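Local coordinates for zinc-type alcohol dehydrogenase-like protein YAHK (Escherichia coli, PDB 1UUF) that catalyses the NADPH-dependent reduction of a wide range of aldehydes to their primary alcohols, as a zinc-dependent enzyme that does not accept ketones, at residues 169-174 / 334-339; 52-57 / 362-367; 100-105 / 160-165. All blocks are in the same frame, centred on the assembly; numbering follows the deposited sequence.

Contact 1: 169-174 / 334-339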
# COMPACT_ATOMS: atom_id res chain seq x y z
N GLN A 169 17.88 -6.53 -33.43
CA GLN A 169 17.12 -6.88 -32.24
C GLN A 169 15.78 -6.17 -32.11
O GLN A 169 15.11 -6.29 -31.08
CB GLN A 169 17.95 -6.60 -30.98
CG GLN A 169 18.93 -7.70 -30.63
CD GLN A 169 19.68 -7.40 -29.35
OE1 GLN A 169 20.19 -8.31 -28.69
NE2 GLN A 169 19.77 -6.12 -29.00
N LEU A 170 15.38 -5.44 -33.14
CA LEU A 170 14.12 -4.70 -33.11
C LEU A 170 12.90 -5.47 -32.62
O LEU A 170 12.16 -4.99 -31.77
CB LEU A 170 13.80 -4.11 -34.48
CG LEU A 170 14.14 -2.63 -34.68
CD1 LEU A 170 13.52 -2.17 -35.99
CD2 LEU A 170 13.59 -1.80 -33.52
N ALA A 171 12.68 -6.66 -33.18
CA ALA A 171 11.52 -7.46 -32.80
C ALA A 171 11.50 -7.80 -31.31
O ALA A 171 10.45 -7.76 -30.67
CB ALA A 171 11.48 -8.74 -33.61
N ALA A 172 12.67 -8.14 -30.78
CA ALA A 172 12.78 -8.50 -29.37
C ALA A 172 12.65 -7.29 -28.45
O ALA A 172 12.42 -7.44 -27.25
CB ALA A 172 14.11 -9.22 -29.12
N VAL A 173 12.81 -6.10 -29.01
CA VAL A 173 12.68 -4.86 -28.24
C VAL A 173 11.21 -4.47 -28.08
O VAL A 173 10.82 -3.85 -27.09
CB VAL A 173 13.44 -3.70 -28.94
CG1 VAL A 173 13.10 -2.37 -28.28
CG2 VAL A 173 14.93 -3.96 -28.89
N ALA A 174 10.39 -4.87 -29.05
CA ALA A 174 8.98 -4.53 -29.06
C ALA A 174 8.24 -4.67 -27.72
O ALA A 174 7.63 -3.71 -27.25
CB ALA A 174 8.26 -5.33 -30.15
N ALA A 334 13.33 -8.87 -24.86
CA ALA A 334 12.34 -9.87 -24.46
C ALA A 334 12.62 -11.16 -25.21
O ALA A 334 13.24 -11.15 -26.27
CB ALA A 334 10.94 -9.37 -24.79
N ASP A 335 12.18 -12.29 -24.64
CA ASP A 335 12.33 -13.58 -25.30
C ASP A 335 11.03 -13.69 -26.08
O ASP A 335 9.95 -13.70 -25.49
CB ASP A 335 12.44 -14.71 -24.28
CG ASP A 335 13.64 -14.56 -23.37
OD1 ASP A 335 14.68 -14.06 -23.85
OD2 ASP A 335 13.55 -14.94 -22.19
N ILE A 336 11.13 -13.78 -27.40
CA ILE A 336 9.93 -13.78 -28.22
C ILE A 336 9.74 -14.92 -29.20
O ILE A 336 10.65 -15.71 -29.46
CB ILE A 336 9.87 -12.48 -29.06
CG1 ILE A 336 10.97 -12.51 -30.12
CG2 ILE A 336 10.08 -11.27 -28.16
CD1 ILE A 336 10.92 -11.35 -31.10
N GLU A 337 8.52 -14.99 -29.73
CA GLU A 337 8.17 -15.97 -30.75
C GLU A 337 7.49 -15.13 -31.82
O GLU A 337 6.41 -14.58 -31.60
CB GLU A 337 7.20 -17.03 -30.24
CG GLU A 337 6.93 -18.09 -31.30
CD GLU A 337 6.07 -19.22 -30.81
OE1 GLU A 337 6.22 -19.60 -29.62
OE2 GLU A 337 5.27 -19.76 -31.61
N MET A 338 8.14 -15.02 -32.98
CA MET A 338 7.60 -14.23 -34.07
C MET A 338 6.45 -14.95 -34.77
O MET A 338 6.51 -16.15 -35.01
CB MET A 338 8.72 -13.94 -35.08
CG MET A 338 8.39 -12.83 -36.05
SD MET A 338 9.83 -12.39 -37.05
CE MET A 338 10.75 -11.39 -35.89
N ILE A 339 5.39 -14.20 -35.08
CA ILE A 339 4.23 -14.78 -35.76
C ILE A 339 3.78 -13.89 -36.90
O ILE A 339 4.19 -12.73 -37.00
CB ILE A 339 3.04 -14.97 -34.78
CG1 ILE A 339 2.59 -13.62 -34.22
CG2 ILE A 339 3.42 -15.92 -33.65
CD1 ILE A 339 1.37 -13.71 -33.31

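Contact 2: 52-57 / 362-367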
# COMPACT_ATOMS: atom_id res chain seq x y z
N ILE A 52 5.46 6.69 -38.59
CA ILE A 52 6.25 5.47 -38.39
C ILE A 52 5.80 4.26 -39.19
O ILE A 52 4.62 3.92 -39.22
CB ILE A 52 6.20 5.08 -36.89
CG1 ILE A 52 6.70 6.25 -36.04
CG2 ILE A 52 7.02 3.83 -36.64
CD1 ILE A 52 6.44 6.07 -34.56
N GLU A 53 6.77 3.61 -39.84
CA GLU A 53 6.50 2.40 -40.60
C GLU A 53 6.74 1.30 -39.56
O GLU A 53 7.88 1.07 -39.15
CB GLU A 53 7.50 2.25 -41.75
CG GLU A 53 7.23 1.08 -42.68
CD GLU A 53 5.95 1.25 -43.47
OE1 GLU A 53 5.71 2.35 -44.00
OE2 GLU A 53 5.17 0.27 -43.57
N ILE A 54 5.67 0.65 -39.12
CA ILE A 54 5.78 -0.38 -38.10
C ILE A 54 6.44 -1.66 -38.58
O ILE A 54 6.03 -2.27 -39.57
CB ILE A 54 4.40 -0.70 -37.50
CG1 ILE A 54 3.78 0.58 -36.93
CG2 ILE A 54 4.53 -1.75 -36.41
CD1 ILE A 54 2.41 0.37 -36.31
N ALA A 55 7.49 -2.08 -37.87
CA ALA A 55 8.20 -3.29 -38.22
C ALA A 55 7.66 -4.47 -37.42
O ALA A 55 7.39 -5.53 -37.98
CB ALA A 55 9.70 -3.12 -37.96
N TYR A 56 7.49 -4.27 -36.12
CA TYR A 56 6.98 -5.32 -35.25
C TYR A 56 6.07 -4.78 -34.17
O TYR A 56 6.16 -3.62 -33.78
CB TYR A 56 8.14 -6.07 -34.57
CG TYR A 56 9.17 -6.60 -35.54
CD1 TYR A 56 10.32 -5.86 -35.84
CD2 TYR A 56 8.98 -7.82 -36.19
CE1 TYR A 56 11.24 -6.33 -36.77
CE2 TYR A 56 9.89 -8.29 -37.12
CZ TYR A 56 11.02 -7.54 -37.41
OH TYR A 56 11.92 -7.99 -38.35
N CYS A 57 5.18 -5.64 -33.68
CA CYS A 57 4.27 -5.26 -32.61
C CYS A 57 4.06 -6.44 -31.67
O CYS A 57 3.63 -7.51 -32.09
CB CYS A 57 2.91 -4.81 -33.17
SG CYS A 57 1.80 -4.16 -31.88
N ILE A 362 4.36 -9.80 -33.58
CA ILE A 362 3.90 -9.83 -34.96
C ILE A 362 4.92 -9.23 -35.92
O ILE A 362 5.51 -8.19 -35.66
CB ILE A 362 2.58 -9.03 -35.11
CG1 ILE A 362 1.50 -9.64 -34.22
CG2 ILE A 362 2.15 -9.00 -36.57
CD1 ILE A 362 0.38 -8.67 -33.90
N ASP A 363 5.13 -9.92 -37.04
CA ASP A 363 6.03 -9.46 -38.09
C ASP A 363 5.07 -8.67 -38.97
O ASP A 363 4.40 -9.25 -39.83
CB ASP A 363 6.58 -10.66 -38.86
CG ASP A 363 7.65 -10.27 -39.86
OD1 ASP A 363 7.69 -9.09 -40.28
OD2 ASP A 363 8.45 -11.15 -40.24
N ASN A 364 4.98 -7.36 -38.75
CA ASN A 364 4.05 -6.54 -39.51
C ASN A 364 4.21 -6.54 -41.02
O ASN A 364 3.29 -6.18 -41.75
CB ASN A 364 4.07 -5.10 -38.98
CG ASN A 364 3.55 -5.01 -37.56
OD1 ASN A 364 4.09 -5.65 -36.65
ND2 ASN A 364 2.49 -4.24 -37.36
N ARG A 365 5.38 -6.96 -41.50
CA ARG A 365 5.59 -7.01 -42.94
C ARG A 365 4.62 -8.03 -43.54
O ARG A 365 4.24 -7.92 -44.71
CB ARG A 365 7.05 -7.40 -43.23
CG ARG A 365 7.31 -7.87 -44.65
CD ARG A 365 7.05 -9.36 -44.79
NE ARG A 365 7.91 -10.14 -43.91
CZ ARG A 365 7.83 -11.46 -43.76
NH1 ARG A 365 8.67 -12.09 -42.94
NH2 ARG A 365 6.92 -12.15 -44.43
N THR A 366 4.21 -9.00 -42.74
CA THR A 366 3.29 -10.04 -43.22
C THR A 366 1.86 -9.55 -43.42
O THR A 366 0.98 -10.34 -43.80
CB THR A 366 3.26 -11.25 -42.26
OG1 THR A 366 2.69 -10.86 -41.00
CG2 THR A 366 4.67 -11.79 -42.04
N LEU A 367 1.61 -8.27 -43.17
CA LEU A 367 0.28 -7.72 -43.37
C LEU A 367 -0.03 -7.68 -44.86
O LEU A 367 -1.20 -7.68 -45.26
CB LEU A 367 0.19 -6.31 -42.78
CG LEU A 367 -0.01 -6.29 -41.27
CD1 LEU A 367 0.24 -4.89 -40.73
CD2 LEU A 367 -1.41 -6.77 -40.94
O HOH W 1 8.34 -6.55 -40.24
O HOH W 2 11.09 -9.60 -40.32

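Contact 3: 100-105 / 160-165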
# COMPACT_ATOMS: atom_id res chain seq x y z
N PRO A 100 13.89 11.08 -40.37
CA PRO A 100 13.64 9.87 -41.16
C PRO A 100 14.80 8.89 -40.99
O PRO A 100 15.96 9.30 -40.98
CB PRO A 100 13.53 10.41 -42.58
CG PRO A 100 12.92 11.76 -42.37
CD PRO A 100 13.70 12.29 -41.19
N GLY A 101 14.47 7.61 -40.85
CA GLY A 101 15.50 6.60 -40.68
C GLY A 101 15.69 6.14 -39.25
O GLY A 101 16.20 5.04 -39.01
N ASP A 102 15.29 6.97 -38.29
CA ASP A 102 15.44 6.62 -36.88
C ASP A 102 14.62 5.39 -36.48
O ASP A 102 13.53 5.17 -36.99
CB ASP A 102 14.99 7.77 -35.98
CG ASP A 102 15.95 8.94 -36.00
OD1 ASP A 102 17.06 8.81 -36.54
OD2 ASP A 102 15.58 10.00 -35.45
N LEU A 103 15.18 4.59 -35.57
CA LEU A 103 14.48 3.42 -35.05
C LEU A 103 13.72 3.97 -33.85
O LEU A 103 14.31 4.57 -32.95
CB LEU A 103 15.47 2.34 -34.60
CG LEU A 103 16.30 1.69 -35.71
CD1 LEU A 103 17.21 0.63 -35.12
CD2 LEU A 103 15.36 1.08 -36.74
N VAL A 104 12.41 3.77 -33.84
CA VAL A 104 11.58 4.30 -32.76
C VAL A 104 10.56 3.31 -32.22
O VAL A 104 10.31 2.26 -32.81
CB VAL A 104 10.80 5.54 -33.23
CG1 VAL A 104 11.75 6.70 -33.46
CG2 VAL A 104 10.04 5.21 -34.51
N GLY A 105 9.97 3.67 -31.09
CA GLY A 105 8.97 2.81 -30.48
C GLY A 105 7.81 3.63 -29.95
O GLY A 105 7.94 4.83 -29.71
N VAL A 160 6.83 9.42 -28.69
CA VAL A 160 7.59 8.47 -29.49
C VAL A 160 8.94 8.29 -28.80
O VAL A 160 9.56 9.26 -28.39
CB VAL A 160 7.82 9.00 -30.92
CG1 VAL A 160 8.71 8.03 -31.71
CG2 VAL A 160 6.48 9.16 -31.63
N LEU A 161 9.37 7.04 -28.67
CA LEU A 161 10.63 6.70 -28.01
C LEU A 161 11.72 6.36 -29.02
O LEU A 161 11.43 5.89 -30.11
CB LEU A 161 10.44 5.50 -27.08
CG LEU A 161 9.50 5.60 -25.87
CD1 LEU A 161 9.92 6.77 -24.99
CD2 LEU A 161 8.06 5.77 -26.34
N ARG A 162 12.98 6.58 -28.63
CA ARG A 162 14.10 6.28 -29.51
C ARG A 162 14.70 4.93 -29.11
O ARG A 162 15.00 4.69 -27.94
CB ARG A 162 15.18 7.36 -29.38
CG ARG A 162 16.37 7.20 -30.33
CD ARG A 162 15.95 7.36 -31.78
NE ARG A 162 17.07 7.28 -32.71
CZ ARG A 162 18.00 8.23 -32.84
NH1 ARG A 162 17.93 9.34 -32.11
NH2 ARG A 162 18.99 8.07 -33.71
N ILE A 163 14.87 4.04 -30.10
CA ILE A 163 15.45 2.72 -29.87
C ILE A 163 16.95 2.80 -30.15
O ILE A 163 17.36 3.26 -31.22
CB ILE A 163 14.83 1.65 -30.79
CG1 ILE A 163 13.33 1.56 -30.54
CG2 ILE A 163 15.52 0.31 -30.57
CD1 ILE A 163 12.94 1.37 -29.09
N ARG A 164 17.76 2.34 -29.20
CA ARG A 164 19.21 2.36 -29.33
C ARG A 164 19.81 0.97 -29.53
O ARG A 164 21.02 0.83 -29.74
CB ARG A 164 19.83 3.02 -28.09
CG ARG A 164 19.49 4.50 -27.92
CD ARG A 164 20.05 5.35 -29.06
NE ARG A 164 19.78 6.78 -28.85
CZ ARG A 164 20.21 7.75 -29.65
NH1 ARG A 164 20.94 7.46 -30.72
NH2 ARG A 164 19.91 9.01 -29.38
N HIS A 165 18.97 -0.06 -29.45
CA HIS A 165 19.42 -1.43 -29.67
C HIS A 165 19.79 -1.58 -31.14
O HIS A 165 19.33 -0.82 -31.98
CB HIS A 165 18.29 -2.43 -29.40
CG HIS A 165 17.92 -2.58 -27.95
ND1 HIS A 165 18.15 -3.75 -27.25
CD2 HIS A 165 17.29 -1.75 -27.10
CE1 HIS A 165 17.66 -3.62 -26.03
NE2 HIS A 165 17.13 -2.42 -25.91
O HOH W 3 18.02 5.02 -34.94

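Contact 1: 169-174 / 334-339
Ile336 reaches from strand 336-339 to the short helix 170-173, and its side chain is the clearest guide to how the two pack. Its CB points toward the helix without touching it. There the chain forks. CG2 lies beside the backbone N and comes to 4.1 Å from Ala172 CA, a light contact, while CG1 is turned between the backbone N and the carbonyl carbon (chi1 69°). With chi2 extended, the tip CD1 lies against the helix backbone, 3.6 Å from Ala171 C and 3.7 Å from Ala172 N. The same methyl meets Ala171 CB at 3.7 Å. Ala171 CB is touched a second time by Met338, whose chain bends at chi3 (-78°) and carries CE to 3.6 Å from that methyl. With only methyls on this side, Ile336 CD1 can come right up to the helix backbone. Before the strand, one polar bond fixes the approach: Ala334 N donates to Ala172 O over 2.9 Å, with a nearly straight N-H...O angle of 162° and the donor tilted from the carbonyl plane. Beside it in the sheet, Ile336 also touches Val361 of the parallel strand 359-363. This is structural packing near the surface; it joins a helix of the zinc-binding catalytic part to the stretch where the chain returns from the nucleotide-binding domain, as in other zinc-containing alcohol dehydrogenases.

Contact 2: 52-57 / 362-367
Cys57 and Ile362 form an antiparallel hydrogen-bonded pair at the tightly packed end of this contact. Ile362 N reaches Cys57 O over 2.8 Å and nearly straight at 166°, from above the carbonyl plane, while Cys57 N gives a longer bond of 3.2 Å to Ile362 O, in plane on a lone pair. Asn364 packs against Ile54 and the backbone of Ala55, just past the paired residues. Its CG, anti to the carbonyl carbon and beside the backbone N (chi1 -66°), lies 3.6 Å from Ile54 CG2. The backbone N of Asn364 bonds Ala55 O, and ND2 is held by Ser150 O and Gly148 O. An alanine at Asn364 would probably leave those two carbonyls without this donor and open a gap beside Ile54 CG2.

The root of the Tyr56 ring is still close, CD2 lying 3.5 Å from Ile362 O at the ring edge. Looser and hydrated are the outer ring and the Asp363 carboxylate, side by side with planes 42° apart and Tyr56 CE2 3.9 Å from Asp363 OD1. One water donates to Ala55 O and Asp363 OD1 and accepts from Arg365 N; another joins Tyr56 OH to Asp363 OD2, which also salt-bridges Arg365 NH1. Strand 84-91 flanks 49-58, Ala55 and Tyr56 both facing Val85 in a classic beta bulge; strand 359-363 pairs with 336-339, and Ala171 of helix 170-173 packs on Tyr56.

Contact 3: 100-105 / 160-165
Val160 meets Val104 side chain to side chain: its CG1 comes to 3.6 Å from Val104 CB, the two crossing obliquely. Leu161 follows as the antiparallel hydrogen-bonded partner of Gly105. Leu161 N gives a nearly straight bond to Gly105 O, 2.8 Å at 174°, and Leu161 O accepts Gly105 N. Leu161 CD2 touches Gly105 O, and the side chain also packs on helix 317-330.

Arg162 pairs with Val104 in a non-hydrogen-bonded position, and its own N turns outward to Gln321 OE1. Bent at chi2 (66°), its chain brings CD to 3.4 Å from Leu103 O, which lies at the edge of the guanidinium. Asp102 lies over one face, offset toward the rim: the carboxylate is stacked on the guanidinium with planes only 15° apart, and Asp102 OD1 is 3.5 Å from Arg162 NH2. The salt bridge is therefore one of charge, since no N-H points at that oxygen. Arg164 NH1 sits over the opposite face, 3.5 Å above the Arg162 guanidinium plane and offset toward the rim. A water accepts from Leu103 N and, weakly, from Arg162 NE.

Ile163 N closes the backbone set with a bond to Leu103 O of 3.0 Å. Its CB packs on Leu103 CB, and CG1 approaches Val104 C at 3.7 Å. At His165 the carbonyl O grazes Leu103 CD1.

The polar and apolar work is thus divided between the residues. Three backbone bonds set the register and branched apolar groups pack around them, whereas Asp102, itself held by Ala99 N through OD2, probably helps offset the repulsion between the two arginines, whose guanidiniums overlap at their rims.

All three contacts reach one mixed sheet, with centres 12 to 15 Å apart. Contact 1 uses strand 336-339 and contact 2 its parallel neighbour 359-363, and Tyr56 joins them: Met338 CE packs 3.4 Å from Tyr56 CE2. Helix 170-173 of contact 1 packs against contact 3, Leu170 CD1 being 3.8 Å from Leu103 CD2. Contact 3 meets contact 2 where Ile52 CD1 touches Val104 CG2 at 3.7 Å. None supplies a zinc ligand. Contact 2 comes nearest to a zinc ion, about 9 Å from the side chain of Cys57, against about 12 Å from that of Ala334 in contact 1 and about 13 Å from that of Leu161 in contact 3.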